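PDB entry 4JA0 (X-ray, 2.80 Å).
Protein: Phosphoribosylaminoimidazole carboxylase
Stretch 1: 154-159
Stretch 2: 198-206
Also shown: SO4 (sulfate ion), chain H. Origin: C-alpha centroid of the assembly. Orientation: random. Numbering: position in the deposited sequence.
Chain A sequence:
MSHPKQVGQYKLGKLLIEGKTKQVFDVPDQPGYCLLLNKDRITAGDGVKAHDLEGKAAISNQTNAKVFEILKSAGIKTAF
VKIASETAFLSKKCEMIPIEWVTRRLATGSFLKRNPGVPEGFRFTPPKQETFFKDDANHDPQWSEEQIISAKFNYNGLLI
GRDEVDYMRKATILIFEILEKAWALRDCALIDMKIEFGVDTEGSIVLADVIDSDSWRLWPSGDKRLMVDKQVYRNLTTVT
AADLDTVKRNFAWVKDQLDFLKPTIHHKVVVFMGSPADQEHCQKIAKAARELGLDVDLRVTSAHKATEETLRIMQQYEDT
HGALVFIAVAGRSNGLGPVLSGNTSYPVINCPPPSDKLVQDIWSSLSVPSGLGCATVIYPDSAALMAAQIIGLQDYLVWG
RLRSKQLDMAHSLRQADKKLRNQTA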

ATOM      1  N   ASN A 154     -30.101  48.922   1.643  1.00 20.88           N
ATOM      2  CA  ASN A 154     -30.340  48.218   2.900  1.00 11.83           C
ATOM      3  C   ASN A 154     -31.834  47.924   3.017  1.00 14.15           C
ATOM      4  O   ASN A 154     -32.656  48.838   3.083  1.00 17.08           O
ATOM      5  CB  ASN A 154     -29.823  49.052   4.091  1.00 13.99           C
ATOM      6  CG  ASN A 154     -29.755  48.255   5.409  1.00 37.76           C
ATOM      7  OD1 ASN A 154     -30.425  47.234   5.563  1.00 66.65           O
ATOM      8  ND2 ASN A 154     -28.956  48.736   6.365  1.00 25.22           N
ATOM      9  N   TYR A 155     -32.176  46.640   3.030  1.00 13.04           N
ATOM     10  CA  TYR A 155     -33.566  46.217   3.055  1.00 11.52           C
ATOM     11  C   TYR A 155     -33.780  45.134   4.078  1.00 15.56           C
ATOM     12  O   TYR A 155     -32.983  44.201   4.158  1.00 15.34           O
ATOM     13  CB  TYR A 155     -33.989  45.716   1.676  1.00  6.65           C
ATOM     14  CG  TYR A 155     -33.914  46.792   0.632  1.00 16.27           C
ATOM     15  CD1 TYR A 155     -34.889  47.786   0.579  1.00 19.99           C
ATOM     16  CD2 TYR A 155     -32.861  46.839  -0.282  1.00 11.65           C
ATOM     17  CE1 TYR A 155     -34.831  48.774  -0.349  1.00  8.56           C
ATOM     18  CE2 TYR A 155     -32.789  47.832  -1.223  1.00  9.30           C
ATOM     19  CZ  TYR A 155     -33.780  48.800  -1.251  1.00 23.63           C
ATOM     20  OH  TYR A 155     -33.736  49.813  -2.181  1.00 75.81           O
ATOM     21  N   ASN A 156     -34.825  45.295   4.888  1.00 13.61           N
ATOM     22  CA  ASN A 156     -35.181  44.323   5.918  1.00 13.81           C
ATOM     23  C   ASN A 156     -33.976  43.825   6.708  1.00 17.36           C
ATOM     24  O   ASN A 156     -33.894  42.645   7.058  1.00 24.32           O
ATOM     25  CB  ASN A 156     -35.987  43.154   5.329  1.00 14.94           C
ATOM     26  CG  ASN A 156     -37.505  43.436   5.295  1.00 24.60           C
ATOM     27  OD1 ASN A 156     -38.098  43.877   6.291  1.00 28.92           O
ATOM     28  ND2 ASN A 156     -38.132  43.175   4.147  1.00 17.99           N
ATOM     29  N   GLY A 157     -33.027  44.730   6.953  1.00 19.39           N
ATOM     30  CA  GLY A 157     -31.860  44.436   7.766  1.00 12.76           C
ATOM     31  C   GLY A 157     -30.740  43.789   6.990  1.00 13.92           C
ATOM     32  O   GLY A 157     -29.666  43.521   7.520  1.00 28.93           O
ATOM     33  N   LEU A 158     -30.989  43.538   5.715  1.00 18.42           N
ATOM     34  CA  LEU A 158     -29.962  42.962   4.869  1.00 16.04           C
ATOM     35  C   LEU A 158     -29.339  44.070   4.041  1.00 14.26           C
ATOM     36  O   LEU A 158     -29.963  44.646   3.146  1.00 24.12           O
ATOM     37  CB  LEU A 158     -30.535  41.875   3.951  1.00  9.53           C
ATOM     38  CG  LEU A 158     -29.488  41.224   3.053  1.00  3.76           C
ATOM     39  CD1 LEU A 158     -28.488  40.430   3.869  1.00  3.46           C
ATOM     40  CD2 LEU A 158     -30.132  40.375   1.994  1.00  4.66           C
ATOM     41  N   LEU A 159     -28.097  44.371   4.361  1.00  9.51           N
ATOM     42  CA  LEU A 159     -27.322  45.280   3.559  1.00 16.46           C
ATOM     43  C   LEU A 159     -26.739  44.506   2.364  1.00 14.42           C
ATOM     44  O   LEU A 159     -26.158  43.421   2.520  1.00 17.77           O
ATOM     45  CB  LEU A 159     -26.232  45.898   4.442  1.00  3.90           C
ATOM     46  CG  LEU A 159     -25.285  46.896   3.808  1.00 24.10           C
ATOM     47  CD1 LEU A 159     -24.924  48.011   4.781  1.00 63.30           C
ATOM     48  CD2 LEU A 159     -24.037  46.129   3.392  1.00 23.32           C
ATOM     49  N   GLY A 198     -36.252  40.783  -4.111  1.00  7.34           N
ATOM     50  CA  GLY A 198     -36.637  41.511  -2.913  1.00  7.27           C
ATOM     51  C   GLY A 198     -36.057  40.796  -1.707  1.00  7.00           C
ATOM     52  O   GLY A 198     -35.584  39.668  -1.838  1.00  7.59           O
ATOM     53  N   VAL A 199     -36.089  41.434  -0.539  1.00 12.58           N
ATOM     54  CA  VAL A 199     -35.584  40.819   0.694  1.00 15.71           C
ATOM     55  C   VAL A 199     -36.769  40.595   1.635  1.00 19.09           C
ATOM     56  O   VAL A 199     -37.519  41.540   1.940  1.00 16.88           O
ATOM     57  CB  VAL A 199     -34.495  41.696   1.384  1.00  5.83           C
ATOM     58  CG1 VAL A 199     -33.995  41.033   2.652  1.00  8.68           C
ATOM     59  CG2 VAL A 199     -33.349  41.978   0.429  1.00  2.01           C
ATOM     60  N   ASP A 200     -36.948  39.349   2.078  1.00 17.99           N
ATOM     61  CA  ASP A 200     -38.098  38.997   2.916  1.00 14.05           C
ATOM     62  C   ASP A 200     -37.887  39.464   4.338  1.00 14.61           C
ATOM     63  O   ASP A 200     -36.845  40.048   4.644  1.00  7.68           O
ATOM     64  CB  ASP A 200     -38.450  37.495   2.842  1.00 15.19           C
ATOM     65  CG  ASP A 200     -37.442  36.583   3.567  1.00 39.22           C
ATOM     66  OD1 ASP A 200     -36.488  37.064   4.229  1.00 21.95           O
ATOM     67  OD2 ASP A 200     -37.613  35.345   3.467  1.00 49.24           O
ATOM     68  N   THR A 201     -38.878  39.219   5.192  1.00 17.99           N
ATOM     69  CA  THR A 201     -38.820  39.644   6.581  1.00 15.01           C
ATOM     70  C   THR A 201     -37.600  39.078   7.299  1.00 21.06           C
ATOM     71  O   THR A 201     -36.985  39.758   8.123  1.00 29.55           O
ATOM     72  CB  THR A 201     -40.087  39.234   7.338  1.00  8.85           C
ATOM     73  N   GLU A 202     -37.244  37.838   6.977  1.00 20.06           N
ATOM     74  CA  GLU A 202     -36.157  37.155   7.672  1.00 18.52           C
ATOM     75  C   GLU A 202     -34.766  37.451   7.095  1.00 18.84           C
ATOM     76  O   GLU A 202     -33.780  36.808   7.471  1.00 25.63           O
ATOM     77  CB  GLU A 202     -36.419  35.649   7.712  1.00  6.61           C
ATOM     78  N   GLY A 203     -34.687  38.407   6.175  1.00 15.77           N
ATOM     79  CA  GLY A 203     -33.403  38.787   5.613  1.00 13.49           C
ATOM     80  C   GLY A 203     -32.924  37.949   4.430  1.00 17.57           C
ATOM     81  O   GLY A 203     -31.739  37.983   4.089  1.00 12.72           O
ATOM     82  N   SER A 204     -33.829  37.174   3.828  1.00 12.31           N
ATOM     83  CA  SER A 204     -33.500  36.305   2.691  1.00 14.23           C
ATOM     84  C   SER A 204     -33.884  36.911   1.336  1.00 10.59           C
ATOM     85  O   SER A 204     -34.949  37.510   1.180  1.00 14.86           O
ATOM     86  CB  SER A 204     -34.129  34.902   2.871  1.00 24.42           C
ATOM     87  OG  SER A 204     -33.550  34.206   3.976  1.00  7.76           O
ATOM     88  N   ILE A 205     -33.023  36.735   0.344  1.00  6.12           N
ATOM     89  CA  ILE A 205     -33.285  37.293  -0.978  1.00 10.48           C
ATOM     90  C   ILE A 205     -34.159  36.365  -1.820  1.00  9.24           C
ATOM     91  O   ILE A 205     -33.785  35.224  -2.109  1.00  8.47           O
ATOM     92  CB  ILE A 205     -31.970  37.599  -1.723  1.00  3.90           C
ATOM     93  CG1 ILE A 205     -31.168  38.645  -0.957  1.00  2.02           C
ATOM     94  CG2 ILE A 205     -32.258  38.103  -3.136  1.00  3.31           C
ATOM     95  CD1 ILE A 205     -29.896  39.058  -1.662  1.00  2.55           C
ATOM     96  N   VAL A 206     -35.321  36.857  -2.226  1.00  3.35           N
ATOM     97  CA  VAL A 206     -36.238  36.021  -2.985  1.00  8.15           C
ATOM     98  C   VAL A 206     -36.466  36.597  -4.386  1.00  5.46           C
ATOM     99  O   VAL A 206     -36.406  37.816  -4.579  1.00  9.05           O
ATOM    100  CB  VAL A 206     -37.592  35.821  -2.230  1.00  7.57           C
ATOM    101  CG1 VAL A 206     -37.373  35.138  -0.875  1.00  0.00           C
ATOM    102  CG2 VAL A 206     -38.276  37.139  -2.024  1.00 18.61           C
TER
HETATM  103  S   SO4 H 504     -30.644  33.407   0.281  1.00106.59           S
HETATM  104  O1  SO4 H 504     -30.517  34.779   0.777  1.00 23.24           O
HETATM  105  O2  SO4 H 504     -30.395  32.476   1.380  1.00 87.68           O
HETATM  106  O3  SO4 H 504     -31.990  33.156  -0.282  1.00 12.49           O
HETATM  107  O4  SO4 H 504     -29.598  33.231  -0.726  1.00 44.06           O

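Two hairpin turns meet here, and together they bury 324 Å² of surface. One hydrogen bond joins them. Asn156 ND2 donates to Val199 O at 2.8 Å, with an N-H...acceptor angle of 147°. Asn156 points its CA-to-CB bond toward the second stretch, and chi1 near -88° brings the amide to that carbonyl. Asn156 CB also lies 3.3 Å from Asp200 O.

The remaining contact is mainly apolar, with Val199 and Leu158 each making two of its three side-chain contacts. Val199 is buried, and its CA-to-CB bond points toward the first stretch. Val199 CG1 lies 3.8 Å from Leu158 CB, and Val199 CG2 lies 4.0 Å from Tyr155 CB. The tyrosine ring leads away, so its CB makes this contact. Leu158, with chi1 t and chi2 p, reaches further along: its CD2 is 3.6 Å from Ile205 CG1 and 3.6 Å from Gly203 O. Branched aliphatic side chains suit these places because they pack without needing polar partners.

Each turn is closed by a backbone hydrogen bond. Leu158 N donates to Tyr155 O at 2.6 Å, closing a type I' turn. Gly203 N donates to Asp200 O at 3.1 Å, closing a type I turn. The Asp200 side chain adds a bond just after the second turn, from Ser204 N to Asp200 OD1 at 2.7 Å. Gly157 and Gly203 both have positive phi, which favours glycine. At Gly203, a CB would also jam against the preceding carbonyl oxygen.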